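Local coordinates for protein quinone reductase (Klebsiella pneumoniae subsp. pneumoniae, PDB 4GI5) that binds FAD and probably acts as an NAD(P)H dehydrogenase (quinone), using the flavin to pass electrons from a nicotinamide nucleotide to a quinone, at residues 27-30 with 35-38; 248-253 with 262-267. One frame throughout, in Å; residues are numbered along the deposited sequence.

Contact 1 (27-30 with 35-38). With FAD (flavin-adenine dinucleotide), chain H.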
# COMPACT_ATOMS: atom_id res chain seq x y z
N LEU B 27 5.31 15.44 -11.66
CA LEU B 27 5.08 13.99 -11.97
C LEU B 27 6.00 13.16 -11.10
O LEU B 27 7.24 13.28 -11.16
CB LEU B 27 5.32 13.64 -13.45
CG LEU B 27 5.23 12.13 -13.82
CD1 LEU B 27 3.82 11.65 -13.73
CD2 LEU B 27 5.70 11.92 -15.24
N ILE B 28 5.41 12.38 -10.19
CA ILE B 28 6.15 11.40 -9.37
C ILE B 28 6.03 10.10 -10.11
O ILE B 28 4.89 9.59 -10.30
CB ILE B 28 5.60 11.31 -7.92
CG1 ILE B 28 5.43 12.65 -7.20
CG2 ILE B 28 6.55 10.41 -7.15
CD1 ILE B 28 6.71 13.42 -7.11
N TYR B 29 7.13 9.46 -10.49
CA TYR B 29 7.15 8.33 -11.45
C TYR B 29 7.99 7.20 -10.88
O TYR B 29 9.11 7.40 -10.46
CB TYR B 29 7.73 8.80 -12.80
CG TYR B 29 8.15 7.72 -13.75
CD1 TYR B 29 7.21 7.02 -14.54
CD2 TYR B 29 9.47 7.35 -13.88
CE1 TYR B 29 7.64 6.03 -15.42
CE2 TYR B 29 9.88 6.36 -14.76
CZ TYR B 29 8.92 5.73 -15.55
OH TYR B 29 9.37 4.73 -16.39
N ALA B 30 7.42 6.01 -10.80
CA ALA B 30 8.05 4.82 -10.27
C ALA B 30 8.06 3.65 -11.22
O ALA B 30 7.13 2.89 -11.28
CB ALA B 30 7.35 4.41 -8.95
N ARG B 35 12.52 1.92 -20.97
CA ARG B 35 11.82 1.43 -22.19
C ARG B 35 10.48 0.68 -21.95
O ARG B 35 9.87 0.18 -22.86
CB ARG B 35 12.78 0.52 -23.01
CG ARG B 35 14.06 1.31 -23.41
CD ARG B 35 15.07 0.29 -24.01
NE ARG B 35 14.45 -0.24 -25.21
CZ ARG B 35 14.99 -1.33 -25.83
NH1 ARG B 35 16.04 -1.84 -25.37
NH2 ARG B 35 14.46 -1.81 -26.89
N SER B 36 9.99 0.70 -20.69
CA SER B 36 8.75 0.04 -20.33
C SER B 36 7.58 0.74 -20.89
O SER B 36 7.66 1.89 -21.37
CB SER B 36 8.62 0.14 -18.76
OG SER B 36 8.62 1.46 -18.25
N LEU B 37 6.42 0.10 -20.84
CA LEU B 37 5.18 0.76 -21.09
C LEU B 37 5.04 2.04 -20.29
O LEU B 37 4.65 3.11 -20.76
CB LEU B 37 4.06 -0.27 -20.85
CG LEU B 37 2.68 0.36 -21.03
CD1 LEU B 37 2.33 0.76 -22.46
CD2 LEU B 37 1.59 -0.60 -20.57
N ASN B 38 5.27 1.95 -18.97
CA ASN B 38 5.25 3.13 -18.13
C ASN B 38 6.21 4.26 -18.59
O ASN B 38 5.86 5.43 -18.60
CB ASN B 38 5.55 2.79 -16.66
CG ASN B 38 4.26 2.47 -15.91
OD1 ASN B 38 3.63 3.39 -15.39
ND2 ASN B 38 3.83 1.24 -15.96
PA FAD H . 6.13 -3.55 -19.53
O1A FAD H . 7.28 -2.65 -19.69
O2A FAD H . 6.21 -4.93 -19.08
O5B FAD H . 5.31 -3.63 -20.94
C5B FAD H . 3.99 -4.20 -21.11
C4B FAD H . 3.73 -4.35 -22.58
O4B FAD H . 3.53 -3.07 -23.12
C3B FAD H . 4.83 -5.08 -23.31
O3B FAD H . 4.16 -6.05 -24.10
C2B FAD H . 5.36 -3.96 -24.15
O2B FAD H . 6.04 -4.40 -25.36
C1B FAD H . 4.23 -3.03 -24.44
N9A FAD H . 4.72 -1.67 -24.78
C8A FAD H . 5.80 -0.89 -24.23
N7A FAD H . 5.94 0.27 -24.84
C5A FAD H . 5.03 0.13 -25.85
C6A FAD H . 4.68 0.93 -27.02
N6A FAD H . 5.30 2.06 -27.06
N1A FAD H . 3.68 0.54 -27.90
C2A FAD H . 3.05 -0.61 -27.70
N3A FAD H . 3.37 -1.43 -26.62
C4A FAD H . 4.27 -1.03 -25.80
N1 FAD H . -1.28 -6.45 -11.87
C2 FAD H . -2.46 -6.29 -11.25
O2 FAD H . -3.57 -6.13 -11.91
N3 FAD H . -2.55 -6.28 -9.87
C4 FAD H . -1.49 -6.56 -9.09
O4 FAD H . -1.55 -6.47 -7.86
C4X FAD H . -0.22 -6.77 -9.75
N5 FAD H . 0.90 -6.99 -9.00
C5X FAD H . 2.16 -7.08 -9.65
C6 FAD H . 3.26 -7.20 -8.94
C7 FAD H . 4.52 -7.17 -9.53
C7M FAD H . 5.75 -7.29 -8.71
C8 FAD H . 4.61 -7.12 -10.94
C8M FAD H . 5.97 -7.17 -11.60
C9 FAD H . 3.49 -7.03 -11.70
C9A FAD H . 2.22 -6.97 -11.07
N10 FAD H . 1.06 -6.74 -11.78
C10 FAD H . -0.17 -6.62 -11.16
C1' FAD H . 1.07 -6.55 -13.24
C2' FAD H . 1.54 -5.10 -13.45
O2' FAD H . 0.63 -4.08 -13.04
C3' FAD H . 1.88 -4.85 -14.96
O3' FAD H . 2.99 -5.75 -15.20
C4' FAD H . 2.34 -3.42 -15.27
O4' FAD H . 1.24 -2.57 -15.19
C5' FAD H . 2.84 -3.34 -16.74
O5' FAD H . 3.40 -2.08 -16.93
P FAD H . 5.01 -2.03 -17.28
O1P FAD H . 5.34 -0.61 -17.51
O2P FAD H . 5.84 -2.76 -16.32
O3P FAD H . 4.92 -2.84 -18.68
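Tyr29 meets Ser36 and Asn38 in a small buried packing contact between the end of strand 24-29 and the start of helix 37-51, beside the pyrophosphate of FAD. The tyrosine does the reaching: with CG anti to the backbone N (chi1 164°), its ring extends from the strand until Tyr29 CE1 lies 3.7 Å from Asn38 O, an oxygen hydrogen-bonded by Gln119 NE2, and 4.1 Å from Asn38 CB. A long, flat side chain suits this place, since it is long enough to reach from the strand to the first turn of the helix; Lys42, further along, makes a cation-pi contact with the same ring. No hydrogen bond crosses between the segments, and Tyr29 OH stays 3.8 Å from Ser36 OG. That serine hydroxyl bonds to Glu33 O and, as the N-cap of the helix, to Gly39 N.

This is the first beta-alpha turn of a flavodoxin-like fold, where the loop after the first strand and the amino end of the next helix receive the flavin's phosphates. Two successive backbone amides serve the two phosphates: Leu37 N bonds FAD O1A at 3.1 Å, Asn38 N bonds FAD O1P at 2.9 Å. Asparagine adds a second grip on O1P through Asn38 ND2 (2.8 Å, nearly straight at 169°), while Thr174 OG1 shares that amide nitrogen. The helix dipole probably helps to stabilise the phosphate charge.

Contact 2 (248-253 with 262-267)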
# COMPACT_ATOMS: atom_id res chain seq x y z
N PRO B 248 -15.70 13.48 -4.83
CA PRO B 248 -16.36 14.39 -3.85
C PRO B 248 -16.22 13.79 -2.39
O PRO B 248 -17.18 13.44 -1.69
CB PRO B 248 -17.85 14.39 -4.34
CG PRO B 248 -18.05 13.02 -4.85
CD PRO B 248 -16.73 12.75 -5.63
N PHE B 249 -14.97 13.59 -1.98
CA PHE B 249 -14.71 13.11 -0.67
C PHE B 249 -15.21 14.16 0.37
O PHE B 249 -15.06 15.39 0.16
CB PHE B 249 -13.22 12.88 -0.43
CG PHE B 249 -12.64 11.71 -1.19
CD1 PHE B 249 -13.15 10.43 -1.01
CD2 PHE B 249 -11.48 11.87 -1.87
CE1 PHE B 249 -12.56 9.32 -1.63
CE2 PHE B 249 -10.88 10.74 -2.49
CZ PHE B 249 -11.39 9.52 -2.34
N ARG B 250 -15.66 13.68 1.51
CA ARG B 250 -16.24 14.53 2.55
C ARG B 250 -15.14 15.15 3.40
O ARG B 250 -14.21 14.43 3.89
CB ARG B 250 -17.21 13.77 3.42
CG ARG B 250 -18.45 13.26 2.75
CD ARG B 250 -19.30 12.59 3.76
NE ARG B 250 -20.42 11.88 3.19
CZ ARG B 250 -21.56 12.48 2.86
NH1 ARG B 250 -21.70 13.79 3.05
NH2 ARG B 250 -22.53 11.73 2.42
N ARG B 251 -15.18 16.44 3.70
CA ARG B 251 -14.23 17.04 4.60
C ARG B 251 -14.43 16.59 6.04
O ARG B 251 -15.55 16.38 6.49
CB ARG B 251 -14.23 18.56 4.50
CG ARG B 251 -13.92 19.06 3.11
CD ARG B 251 -12.91 20.18 3.09
NE ARG B 251 -13.49 21.45 3.58
CZ ARG B 251 -12.78 22.57 3.80
NH1 ARG B 251 -13.44 23.67 4.24
NH2 ARG B 251 -11.47 22.66 3.60
N GLN B 252 -13.33 16.46 6.79
CA GLN B 252 -13.44 15.96 8.13
C GLN B 252 -14.09 16.97 9.14
O GLN B 252 -14.90 16.55 9.93
CB GLN B 252 -12.07 15.67 8.71
CG GLN B 252 -12.06 15.10 10.12
CD GLN B 252 -10.65 14.84 10.61
OE1 GLN B 252 -10.07 13.71 10.44
NE2 GLN B 252 -10.07 15.83 11.23
N ASN B 253 -13.69 18.21 9.01
CA ASN B 253 -13.85 19.18 10.15
C ASN B 253 -15.03 20.15 9.96
O ASN B 253 -15.15 21.05 10.73
CB ASN B 253 -12.61 19.99 10.39
CG ASN B 253 -11.43 19.13 10.82
OD1 ASN B 253 -11.55 18.29 11.69
ND2 ASN B 253 -10.29 19.45 10.29
N LEU B 262 -14.76 10.79 14.92
CA LEU B 262 -14.58 10.89 13.45
C LEU B 262 -15.41 9.86 12.73
O LEU B 262 -14.98 9.23 11.76
CB LEU B 262 -13.09 10.76 13.10
CG LEU B 262 -12.13 11.67 13.83
CD1 LEU B 262 -10.70 11.52 13.32
CD2 LEU B 262 -12.60 13.11 13.83
N THR B 263 -16.66 9.71 13.15
CA THR B 263 -17.62 8.86 12.49
C THR B 263 -18.66 9.71 11.77
O THR B 263 -19.00 10.80 12.27
CB THR B 263 -18.35 7.85 13.46
OG1 THR B 263 -18.94 8.60 14.52
CG2 THR B 263 -17.30 6.92 14.09
N LEU B 264 -19.10 9.24 10.61
CA LEU B 264 -19.98 10.02 9.76
C LEU B 264 -21.34 10.25 10.55
O LEU B 264 -21.88 9.33 11.14
CB LEU B 264 -20.28 9.31 8.51
CG LEU B 264 -21.08 10.11 7.49
CD1 LEU B 264 -20.30 11.26 6.94
CD2 LEU B 264 -21.54 9.23 6.37
N ARG B 265 -21.73 11.50 10.64
CA ARG B 265 -22.99 11.73 11.46
C ARG B 265 -24.16 10.91 10.96
O ARG B 265 -24.35 10.70 9.74
CB ARG B 265 -23.26 13.25 11.58
CG ARG B 265 -23.67 13.99 10.37
CD ARG B 265 -23.88 15.43 10.84
NE ARG B 265 -24.16 16.21 9.68
CZ ARG B 265 -25.34 16.30 9.05
NH1 ARG B 265 -26.43 15.65 9.50
NH2 ARG B 265 -25.43 17.06 7.97
N PRO B 266 -25.03 10.51 11.89
CA PRO B 266 -26.05 9.45 11.56
C PRO B 266 -27.03 9.83 10.44
O PRO B 266 -27.48 8.96 9.65
CB PRO B 266 -26.72 9.12 12.90
CG PRO B 266 -26.25 10.12 13.87
CD PRO B 266 -24.97 10.82 13.32
N GLU B 267 -27.28 11.10 10.28
CA GLU B 267 -28.18 11.45 9.18
C GLU B 267 -27.62 11.40 7.80
O GLU B 267 -28.39 11.46 6.85
CB GLU B 267 -28.78 12.85 9.42
CG GLU B 267 -29.67 12.78 10.64
CD GLU B 267 -30.30 14.12 10.96
OE1 GLU B 267 -29.72 15.17 10.56
OE2 GLU B 267 -31.38 14.11 11.62
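Arg250 and Gln252 reach from an irregular stretch to Leu264 and Leu262, and the four side chains carry the whole contact.

Arg250 directs its side chain toward 262-267. Extended from CG to NE, it crosses that of Leu264 at about a right angle, so that Arg250 CD touches Leu264 CD1 at 3.6 Å and Arg250 NE lies 3.8 Å from the same methyl. Arginine suits this place because its aliphatic length packs against leucine while its head is held by polar partners: NE bonds Val277 O and NH1 forms a salt bridge with Asp256. In Leu264 the first torsion sets CG anti to the backbone N and beside the carbonyl carbon (chi1 -174°), which helps bring CD1 to the arginine.

Gln252 follows, its amide group carried out on an extended chain to the methyls of Leu262: Gln252 OE1 is 3.7 Å from Leu262 CD1, and Gln252 CD is 4.1 Å from Leu262 CD2. Glutamine is long enough to reach this leucine while its buried amide stays well satisfied, with OE1 accepting from Arg158 NE and NE2 donating to Trp155 O and to Asn253 OD1. The last bond, Gln252 NE2 to Asn253 OD1, is 2.9 Å and almost straight at 175°; it lies in the plane of the glutamine amide and ties its rotation to the neighbouring asparagine. Leucine suits both opposing positions, its branched end presenting methyls to the aliphatic part of the arginine and to the amide of the glutamine.

Leu262 and Leu264 also make backbone hydrogen bonds to the second subunit. The short, weakly bonded strand at 263-264 pairs antiparallel with 257-258, and the contact seats this small beta-hairpin, which follows helix 224-239 of the flavodoxin-like fold, against the preceding connection at the dimer interface.

Contact 1 belongs to the flavodoxin-like core, joining the first strand in chain order, an inner strand of the parallel sheet, to the helix that follows it. Contact 2 lies in the chain after helix 224-239 and joins irregular chain to a two-strand antiparallel hairpin. They share no elements: their centres are 35 Å apart, on opposite sides of the chain's centre. Residues touching in contact 1 are all buried; in contact 2 only Arg250 is partly exposed. Near the cofactor, backbone amides and an asparagine serve phosphate oxygens; in contact 2, leucine methyls pack on the aliphatic part of an arginine and on a glutamine amide, whose polar ends are bonded to other loops. Gln252, Leu262 and Leu264 themselves meet the second subunit, whereas in contact 1 Arg35, outside the packing, touches its Phe83.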